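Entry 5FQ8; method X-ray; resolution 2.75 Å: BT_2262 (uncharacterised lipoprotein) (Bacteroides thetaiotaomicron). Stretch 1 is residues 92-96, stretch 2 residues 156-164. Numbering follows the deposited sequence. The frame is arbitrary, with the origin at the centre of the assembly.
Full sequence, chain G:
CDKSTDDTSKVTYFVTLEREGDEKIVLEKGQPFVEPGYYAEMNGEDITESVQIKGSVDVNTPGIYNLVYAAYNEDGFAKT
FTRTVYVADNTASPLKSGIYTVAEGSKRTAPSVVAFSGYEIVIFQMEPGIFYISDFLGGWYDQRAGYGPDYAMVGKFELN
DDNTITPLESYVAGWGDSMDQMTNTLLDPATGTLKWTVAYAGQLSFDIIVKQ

Stretch 1 (92-96) ASPLK
Stretch 2 (156-164) KFELNDDNT

Residues 92-96 form an irregular, mostly extended segment. The phi/psi values are -69/158 for A92, -178/145 for S93, -65/-17 for P94, -87/118 for L95 and -107/143 for K96. P94 is the one break in this extended path. Residues 156-159 are the end of a strand that begins earlier in the chain. Their phi/psi values are -127/157, -150/152, -119/108 and -64/124. A type I beta turn follows from N160 to N163. Phi/psi is -88/164 at N160, -77/-25 at D161, -59/-11 at D162, 63/11 at N163 and -72/165 at T164. The backbone hydrogen bond from N160 N to T164 O measures 3.0 Å and ties the two ends of this loop together.

The backbones stay well apart. The CA atoms of L95 and L159 are 8.2 Å apart, and those of P94 and N163 are 8.7 Å apart. No hydrogen bond crosses between the stretches. The contact is made by side chains and is mainly apolar, burying 200 Å² over both sides.

L159 is the centre of the contact. Its CA-to-CB bond points toward stretch 1, with chi1 t and chi2 p. Its CD2 methyl meets three residues. L159 CD2 lies 3.2 Å from S93 OG, 4.0 Å from P94 CG and 4.2 Å from L95 CB. An apolar side chain that reaches this far suits the place, because one methyl, CD2, packs against three neighbours.

L95 is buried, and its CA-to-CB bond also points toward the other stretch. Its rotamer is t at chi1 (-150°) and p at chi2 (47°). L95 CD2 reaches F157 CE1 at 3.6 Å, at the edge of the ring and near its plane. The F157 CA-to-CB bond points sideways, but chi1 p (57°) and chi2 of 76° bring the end of the ring nearer. The long aromatic side chain thus reaches L95 from within the strand.

The P94 CA-to-CB bond points toward stretch 2, and the ring is C-gamma endo. Its compact apolar ring packs on L159 while remaining exposed. The N163 CA-to-CB bond points sideways, with chi1 m, and the end of the side chain comes nearer P94.

S93 has chi1 t and a sideways CA-to-CB bond. Its small side chain fits beside L159, and its OG accepts a weak hydrogen bond from L95 N at 3.4 Å. K96 makes no contact with stretch 2. Its side chain folds back along stretch 1, and K96 NZ donates to S93 O at 2.7 Å. E158, within the strand, is out of reach of stretch 1.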

# COMPACT_ATOMS: atom_id res chain seq x y z
N ALA G 92 41.19 40.83 -61.14
CA ALA G 92 39.79 41.23 -61.11
C ALA G 92 38.90 40.18 -61.77
O ALA G 92 39.35 39.37 -62.59
CB ALA G 92 39.61 42.58 -61.81
N SER G 93 37.62 40.22 -61.40
CA SER G 93 36.59 39.30 -61.87
C SER G 93 35.26 39.71 -61.27
O SER G 93 35.23 40.20 -60.13
CB SER G 93 36.93 37.86 -61.48
OG SER G 93 35.99 36.96 -62.00
N PRO G 94 34.14 39.57 -61.98
CA PRO G 94 32.84 39.82 -61.35
C PRO G 94 32.52 38.84 -60.24
O PRO G 94 31.64 39.12 -59.42
CB PRO G 94 31.85 39.70 -62.51
CG PRO G 94 32.56 38.92 -63.55
CD PRO G 94 34.01 39.26 -63.41
N LEU G 95 33.22 37.71 -60.18
CA LEU G 95 33.12 36.77 -59.08
C LEU G 95 34.09 37.20 -57.99
O LEU G 95 35.30 37.26 -58.23
CB LEU G 95 33.44 35.35 -59.57
CG LEU G 95 32.79 34.17 -58.87
CD1 LEU G 95 31.31 34.42 -58.72
CD2 LEU G 95 33.03 32.92 -59.68
N LYS G 96 33.56 37.52 -56.82
CA LYS G 96 34.35 37.99 -55.69
C LYS G 96 34.43 36.90 -54.63
O LYS G 96 33.45 36.18 -54.39
CB LYS G 96 33.76 39.26 -55.08
CG LYS G 96 34.39 40.56 -55.55
CD LYS G 96 33.99 40.94 -56.97
CE LYS G 96 34.73 42.18 -57.43
NZ LYS G 96 34.49 42.43 -58.86
N LYS G 156 36.84 22.50 -59.34
CA LYS G 156 37.24 23.78 -59.92
C LYS G 156 36.29 24.15 -61.05
O LYS G 156 35.63 23.29 -61.65
CB LYS G 156 38.68 23.74 -60.45
CG LYS G 156 39.66 23.03 -59.54
CD LYS G 156 41.11 23.37 -59.87
CE LYS G 156 42.06 22.38 -59.21
NZ LYS G 156 43.31 23.01 -58.68
N PHE G 157 36.21 25.45 -61.34
CA PHE G 157 35.44 25.93 -62.48
C PHE G 157 36.08 27.21 -63.02
O PHE G 157 36.72 27.96 -62.27
CB PHE G 157 33.96 26.14 -62.12
CG PHE G 157 33.72 27.10 -60.98
CD1 PHE G 157 33.82 28.46 -61.16
CD2 PHE G 157 33.35 26.62 -59.74
CE1 PHE G 157 33.57 29.34 -60.13
CE2 PHE G 157 33.10 27.49 -58.69
CZ PHE G 157 33.22 28.86 -58.89
N GLU G 158 35.89 27.46 -64.32
CA GLU G 158 36.58 28.54 -65.05
C GLU G 158 35.56 29.53 -65.61
O GLU G 158 34.87 29.21 -66.59
CB GLU G 158 37.44 27.98 -66.17
CG GLU G 158 38.23 29.03 -66.93
CD GLU G 158 38.80 28.52 -68.23
OE1 GLU G 158 39.28 27.37 -68.27
OE2 GLU G 158 38.76 29.27 -69.23
N LEU G 159 35.48 30.72 -65.02
CA LEU G 159 34.46 31.70 -65.37
C LEU G 159 34.61 32.18 -66.81
O LEU G 159 35.67 32.69 -67.20
CB LEU G 159 34.54 32.89 -64.42
CG LEU G 159 33.54 34.02 -64.60
CD1 LEU G 159 32.16 33.55 -64.22
CD2 LEU G 159 33.95 35.20 -63.75
N ASN G 160 33.54 32.02 -67.59
CA ASN G 160 33.50 32.44 -68.99
C ASN G 160 33.06 33.90 -69.11
O ASN G 160 32.51 34.49 -68.19
CB ASN G 160 32.56 31.54 -69.79
CG ASN G 160 32.95 30.08 -69.75
OD1 ASN G 160 34.12 29.74 -69.56
ND2 ASN G 160 31.97 29.21 -69.95
N ASP G 161 33.29 34.47 -70.29
CA ASP G 161 32.89 35.84 -70.53
C ASP G 161 31.40 35.96 -70.80
O ASP G 161 30.82 37.03 -70.56
CB ASP G 161 33.70 36.42 -71.69
CG ASP G 161 35.16 36.06 -71.58
OD1 ASP G 161 35.89 36.75 -70.84
OD2 ASP G 161 35.58 35.08 -72.23
N ASP G 162 30.76 34.89 -71.28
CA ASP G 162 29.31 34.77 -71.21
C ASP G 162 28.81 34.82 -69.77
O ASP G 162 27.61 34.94 -69.55
CB ASP G 162 28.90 33.45 -71.87
CG ASP G 162 27.40 33.30 -72.03
OD1 ASP G 162 26.68 34.31 -71.91
OD2 ASP G 162 26.95 32.17 -72.30
N ASN G 163 29.72 34.75 -68.80
CA ASN G 163 29.44 34.62 -67.37
C ASN G 163 28.71 33.34 -67.03
O ASN G 163 28.22 33.18 -65.91
CB ASN G 163 28.67 35.84 -66.84
CG ASN G 163 29.52 37.08 -66.84
OD1 ASN G 163 30.75 37.00 -66.82
ND2 ASN G 163 28.88 38.24 -66.88
N THR G 164 28.62 32.41 -67.98
CA THR G 164 28.37 31.03 -67.63
C THR G 164 29.61 30.45 -66.98
O THR G 164 30.71 31.01 -67.07
CB THR G 164 28.01 30.20 -68.86
OG1 THR G 164 29.14 30.17 -69.75
CG2 THR G 164 26.81 30.79 -69.57